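Lon211 (Mycobacterium tuberculosis, PDB 6VBK) is the N-terminal domain of a Lon protease, an ATP-dependent enzyme, and probably takes part in recognising the proteins to be degraded. Local coordinates at residues 136-150 and 159-172. Residues are numbered along the deposited sequence; the frame is centred on the assembly and turned at random.
Sequences QELAKEYKGLVSAIL and VDVVQQIDDPSTLA
Against A139, Y142 and K143 lies the short helix 168-172, its axis 9.8 Å from that of helix 136-150 at closest approach and inclined to it by 34°, while the end of helix 156-162 meets S147 and L150 farther along. K143 reaches across to the link between the two short helices. Extended beyond CG, its chain passes the methyl CD2 of L171 and delivers NZ to the type I turn V162-I165, where it donates to I165 O at 2.8 Å, from above the carbonyl plane, and weakly to Q163 O. The ammonium thus holds I165 O firmly and Q163 O only loosely.

In L171, chi1 of 171° sets CG anti to the backbone N and brings it to the edge of the Y142 ring, near its plane, 3.6 Å from Y142 CD2; L171 CD2 also packs on A139 CB at 3.8 Å. The phenol hydroxyl shares a water with L171 O, the latter bond weak. P168 sets its ring against A139 CB, and Q136 OE1 comes to 3.3 Å from P168 CG.

At the other end V146 CG1 and V162 CG1 meet tip to tip at 3.8 Å, and L150 packs on V159. S147 OG donates back to K143 O of its own helix, which also accepts from S147 N on the opposite face of the carbonyl plane.

Helix 195-207 also packs on Y142, through V202 and T206, so helix 133-153 touches three others of the helical bundle that follows the β-rich part of this Lon N-terminal domain.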
loop_
_atom_site.group_PDB
_atom_site.type_symbol
_atom_site.label_atom_id
_atom_site.label_comp_id
_atom_site.label_asym_id
_atom_site.label_seq_id
_atom_site.Cartn_x
_atom_site.Cartn_y
_atom_site.Cartn_z
ATOM N N GLN B 136 27.412 4.583 -9.700
ATOM C CA GLN B 136 27.941 5.351 -10.822
ATOM C C GLN B 136 29.192 4.696 -11.397
ATOM O O GLN B 136 29.389 4.686 -12.618
ATOM C CB GLN B 136 28.244 6.785 -10.382
ATOM C CG GLN B 136 27.058 7.527 -9.775
ATOM C CD GLN B 136 26.117 8.095 -10.819
ATOM O OE1 GLN B 136 25.219 7.407 -11.304
ATOM N NE2 GLN B 136 26.313 9.362 -11.165
ATOM N N GLU B 137 30.051 4.146 -10.531
ATOM C CA GLU B 137 31.248 3.460 -11.010
ATOM C C GLU B 137 30.907 2.139 -11.685
ATOM O O GLU B 137 31.605 1.724 -12.617
ATOM C CB GLU B 137 32.224 3.225 -9.856
ATOM C CG GLU B 137 32.946 4.473 -9.374
ATOM C CD GLU B 137 32.358 5.039 -8.096
ATOM O OE1 GLU B 137 31.975 6.226 -8.089
ATOM O OE2 GLU B 137 32.281 4.292 -7.097
ATOM N N LEU B 138 29.854 1.458 -11.225
ATOM C CA LEU B 138 29.410 0.243 -11.899
ATOM C C LEU B 138 28.894 0.552 -13.298
ATOM O O LEU B 138 29.100 -0.232 -14.231
ATOM C CB LEU B 138 28.326 -0.446 -11.072
ATOM C CG LEU B 138 28.660 -0.776 -9.619
ATOM C CD1 LEU B 138 27.418 -1.244 -8.882
ATOM C CD2 LEU B 138 29.748 -1.827 -9.556
ATOM N N ALA B 139 28.218 1.693 -13.460
ATOM C CA ALA B 139 27.687 2.067 -14.766
ATOM C C ALA B 139 28.806 2.406 -15.741
ATOM O O ALA B 139 28.751 2.020 -16.913
ATOM C CB ALA B 139 26.724 3.245 -14.623
ATOM N N LYS B 140 29.829 3.128 -15.274
ATOM C CA LYS B 140 30.949 3.476 -16.144
ATOM C C LYS B 140 31.692 2.231 -16.609
ATOM O O LYS B 140 32.077 2.127 -17.779
ATOM C CB LYS B 140 31.898 4.427 -15.415
ATOM C CG LYS B 140 32.978 5.038 -16.294
ATOM C CD LYS B 140 33.904 5.926 -15.478
ATOM C CE LYS B 140 34.776 6.794 -16.368
ATOM N NZ LYS B 140 35.647 7.698 -15.565
ATOM N N GLU B 141 31.901 1.272 -15.704
ATOM C CA GLU B 141 32.554 0.024 -16.086
ATOM C C GLU B 141 31.674 -0.797 -17.020
ATOM O O GLU B 141 32.169 -1.393 -17.984
ATOM C CB GLU B 141 32.912 -0.783 -14.837
ATOM C CG GLU B 141 33.289 -2.229 -15.119
ATOM C CD GLU B 141 33.798 -2.953 -13.888
ATOM O OE1 GLU B 141 34.188 -2.272 -12.916
ATOM O OE2 GLU B 141 33.808 -4.202 -13.892
ATOM N N TYR B 142 30.365 -0.830 -16.758
ATOM C CA TYR B 142 29.470 -1.640 -17.578
ATOM C C TYR B 142 29.329 -1.085 -18.989
ATOM O O TYR B 142 29.111 -1.853 -19.934
ATOM C CB TYR B 142 28.098 -1.748 -16.913
ATOM C CG TYR B 142 27.087 -2.510 -17.738
ATOM C CD1 TYR B 142 27.326 -3.823 -18.120
ATOM C CD2 TYR B 142 25.895 -1.918 -18.131
ATOM C CE1 TYR B 142 26.406 -4.524 -18.877
ATOM C CE2 TYR B 142 24.969 -2.612 -18.886
ATOM C CZ TYR B 142 25.230 -3.913 -19.256
ATOM O OH TYR B 142 24.310 -4.607 -20.008
ATOM N N LYS B 143 29.447 0.235 -19.156
ATOM C CA LYS B 143 29.340 0.819 -20.489
ATOM C C LYS B 143 30.465 0.337 -21.394
ATOM O O LYS B 143 30.244 0.064 -22.580
ATOM C CB LYS B 143 29.339 2.345 -20.401
ATOM C CG LYS B 143 28.033 2.935 -19.901
ATOM C CD LYS B 143 28.103 4.450 -19.835
ATOM C CE LYS B 143 26.794 5.032 -19.337
ATOM N NZ LYS B 143 26.843 6.516 -19.225
ATOM N N GLY B 144 31.680 0.219 -20.853
ATOM C CA GLY B 144 32.789 -0.273 -21.651
ATOM C C GLY B 144 32.601 -1.704 -22.112
ATOM O O GLY B 144 33.045 -2.074 -23.202
ATOM N N LEU B 145 31.935 -2.525 -21.298
ATOM C CA LEU B 145 31.701 -3.916 -21.674
ATOM C C LEU B 145 30.659 -4.018 -22.782
ATOM O O LEU B 145 30.872 -4.706 -23.787
ATOM C CB LEU B 145 31.265 -4.723 -20.451
ATOM C CG LEU B 145 32.150 -4.623 -19.207
ATOM C CD1 LEU B 145 31.603 -5.489 -18.080
ATOM C CD2 LEU B 145 33.583 -5.008 -19.533
ATOM N N VAL B 146 29.522 -3.337 -22.614
ATOM C CA VAL B 146 28.464 -3.416 -23.615
ATOM C C VAL B 146 28.874 -2.702 -24.899
ATOM O O VAL B 146 28.411 -3.058 -25.990
ATOM C CB VAL B 146 27.146 -2.855 -23.042
ATOM C CG1 VAL B 146 27.275 -1.367 -22.743
ATOM C CG2 VAL B 146 25.988 -3.121 -23.992
ATOM N N SER B 147 29.753 -1.701 -24.802
ATOM C CA SER B 147 30.215 -1.015 -26.005
ATOM C C SER B 147 31.026 -1.948 -26.895
ATOM O O SER B 147 30.880 -1.925 -28.122
ATOM C CB SER B 147 31.039 0.217 -25.632
ATOM O OG SER B 147 30.234 1.201 -25.008
ATOM N N ALA B 148 31.883 -2.777 -26.293
ATOM C CA ALA B 148 32.693 -3.700 -27.083
ATOM C C ALA B 148 31.821 -4.705 -27.823
ATOM O O ALA B 148 32.086 -5.030 -28.987
ATOM C CB ALA B 148 33.698 -4.417 -26.181
ATOM N N ILE B 149 30.770 -5.202 -27.166
ATOM C CA ILE B 149 29.861 -6.142 -27.818
ATOM C C ILE B 149 29.086 -5.452 -28.934
ATOM O O ILE B 149 28.944 -5.997 -30.036
ATOM C CB ILE B 149 28.916 -6.778 -26.780
ATOM C CG1 ILE B 149 29.702 -7.656 -25.805
ATOM C CG2 ILE B 149 27.829 -7.590 -27.469
ATOM C CD1 ILE B 149 28.833 -8.379 -24.795
ATOM N N LEU B 150 28.575 -4.246 -28.675
ATOM C CA LEU B 150 27.801 -3.540 -29.693
ATOM C C LEU B 150 28.670 -3.151 -30.883
ATOM O O LEU B 150 28.252 -3.299 -32.037
ATOM C CB LEU B 150 27.135 -2.304 -29.090
ATOM C CG LEU B 150 25.938 -2.556 -28.175
ATOM C CD1 LEU B 150 25.520 -1.269 -27.487
ATOM C CD2 LEU B 150 24.780 -3.148 -28.965
ATOM N N VAL B 159 25.083 1.872 -29.731
ATOM C CA VAL B 159 26.188 2.186 -28.829
ATOM C C VAL B 159 26.342 3.688 -28.640
ATOM O O VAL B 159 26.863 4.130 -27.612
ATOM C CB VAL B 159 27.499 1.550 -29.340
ATOM C CG1 VAL B 159 28.030 2.291 -30.558
ATOM C CG2 VAL B 159 28.542 1.510 -28.233
ATOM N N ASP B 160 25.886 4.484 -29.608
ATOM C CA ASP B 160 25.894 5.936 -29.458
ATOM C C ASP B 160 25.097 6.363 -28.230
ATOM O O ASP B 160 25.584 7.133 -27.395
ATOM C CB ASP B 160 25.334 6.580 -30.730
ATOM C CG ASP B 160 25.081 8.071 -30.582
ATOM O OD1 ASP B 160 25.709 8.720 -29.721
ATOM O OD2 ASP B 160 24.239 8.596 -31.342
ATOM N N VAL B 161 23.868 5.862 -28.101
ATOM C CA VAL B 161 22.987 6.302 -27.025
ATOM C C VAL B 161 23.297 5.570 -25.724
ATOM O O VAL B 161 23.208 6.154 -24.638
ATOM C CB VAL B 161 21.518 6.114 -27.445
ATOM C CG1 VAL B 161 20.578 6.608 -26.353
ATOM C CG2 VAL B 161 21.245 6.834 -28.758
ATOM N N VAL B 162 23.675 4.290 -25.811
ATOM C CA VAL B 162 23.879 3.485 -24.608
ATOM C C VAL B 162 24.953 4.099 -23.717
ATOM O O VAL B 162 24.798 4.165 -22.490
ATOM C CB VAL B 162 24.219 2.031 -24.989
ATOM C CG1 VAL B 162 24.695 1.256 -23.770
ATOM C CG2 VAL B 162 23.010 1.350 -25.607
ATOM N N GLN B 163 26.048 4.572 -24.308
ATOM C CA GLN B 163 27.103 5.180 -23.506
ATOM C C GLN B 163 26.779 6.609 -23.082
ATOM O O GLN B 163 27.607 7.242 -22.420
ATOM C CB GLN B 163 28.436 5.138 -24.258
ATOM C CG GLN B 163 28.465 5.897 -25.566
ATOM C CD GLN B 163 29.674 5.534 -26.411
ATOM O OE1 GLN B 163 30.305 4.499 -26.196
ATOM N NE2 GLN B 163 30.002 6.387 -27.372
ATOM N N GLN B 164 25.602 7.125 -23.434
ATOM C CA GLN B 164 25.126 8.409 -22.939
ATOM C C GLN B 164 24.054 8.263 -21.867
ATOM O O GLN B 164 23.586 9.274 -21.336
ATOM C CB GLN B 164 24.585 9.259 -24.094
ATOM C CG GLN B 164 25.642 9.691 -25.096
ATOM C CD GLN B 164 26.723 10.546 -24.466
ATOM O OE1 GLN B 164 26.439 11.427 -23.652
ATOM N NE2 GLN B 164 27.972 10.286 -24.833
ATOM N N ILE B 165 23.659 7.035 -21.537
ATOM C CA ILE B 165 22.606 6.797 -20.553
ATOM C C ILE B 165 23.156 7.141 -19.171
ATOM O O ILE B 165 24.050 6.461 -18.661
ATOM C CB ILE B 165 22.100 5.351 -20.613
ATOM C CG1 ILE B 165 21.454 5.072 -21.973
ATOM C CG2 ILE B 165 21.115 5.081 -19.484
ATOM C CD1 ILE B 165 20.953 3.651 -22.136
ATOM N N ASP B 166 22.619 8.197 -18.560
ATOM C CA ASP B 166 23.154 8.680 -17.293
ATOM C C ASP B 166 22.688 7.829 -16.118
ATOM O O ASP B 166 23.450 7.604 -15.171
ATOM C CB ASP B 166 22.750 10.140 -17.082
ATOM C CG ASP B 166 23.145 11.028 -18.245
ATOM O OD1 ASP B 166 24.357 11.258 -18.438
ATOM O OD2 ASP B 166 22.241 11.483 -18.977
ATOM N N ASP B 167 21.450 7.351 -16.163
ATOM C CA ASP B 167 20.881 6.612 -15.043
ATOM C C ASP B 167 21.375 5.171 -15.054
ATOM O O ASP B 167 21.129 4.450 -16.029
ATOM C CB ASP B 167 19.361 6.646 -15.103
ATOM C CG ASP B 167 18.720 5.999 -13.899
ATOM O OD1 ASP B 167 18.966 6.478 -12.772
ATOM O OD2 ASP B 167 17.972 5.016 -14.076
ATOM N N PRO B 168 22.066 4.714 -14.007
ATOM C CA PRO B 168 22.557 3.325 -14.002
ATOM C C PRO B 168 21.451 2.286 -14.028
ATOM O O PRO B 168 21.664 1.182 -14.544
ATOM C CB PRO B 168 23.369 3.250 -12.701
ATOM C CG PRO B 168 23.712 4.669 -12.378
ATOM C CD PRO B 168 22.542 5.475 -12.841
ATOM N N SER B 169 20.274 2.599 -13.481
ATOM C CA SER B 169 19.176 1.639 -13.497
ATOM C C SER B 169 18.664 1.421 -14.916
ATOM O O SER B 169 18.446 0.281 -15.341
ATOM C CB SER B 169 18.049 2.111 -12.578
ATOM O OG SER B 169 17.004 1.156 -12.518
ATOM N N THR B 170 18.470 2.509 -15.665
ATOM C CA THR B 170 18.042 2.387 -17.056
ATOM C C THR B 170 19.098 1.674 -17.892
ATOM O O THR B 170 18.767 0.884 -18.784
ATOM C CB THR B 170 17.745 3.770 -17.633
ATOM O OG1 THR B 170 16.800 4.447 -16.794
ATOM C CG2 THR B 170 17.174 3.652 -19.041
ATOM N N LEU B 171 20.376 1.941 -17.613
ATOM C CA LEU B 171 21.455 1.274 -18.336
ATOM C C LEU B 171 21.432 -0.231 -18.102
ATOM O O LEU B 171 21.621 -1.015 -19.040
ATOM C CB LEU B 171 22.802 1.858 -17.913
ATOM C CG LEU B 171 24.056 1.143 -18.417
ATOM C CD1 LEU B 171 24.170 1.246 -19.931
ATOM C CD2 LEU B 171 25.300 1.703 -17.738
ATOM N N ALA B 172 21.209 -0.655 -16.857
ATOM C CA ALA B 172 21.181 -2.083 -16.564
ATOM C C ALA B 172 19.961 -2.750 -17.186
ATOM O O ALA B 172 20.060 -3.857 -17.728
ATOM C CB ALA B 172 21.211 -2.312 -15.053
HETATM O O HOH W 1 22.519 -3.147 -21.478
#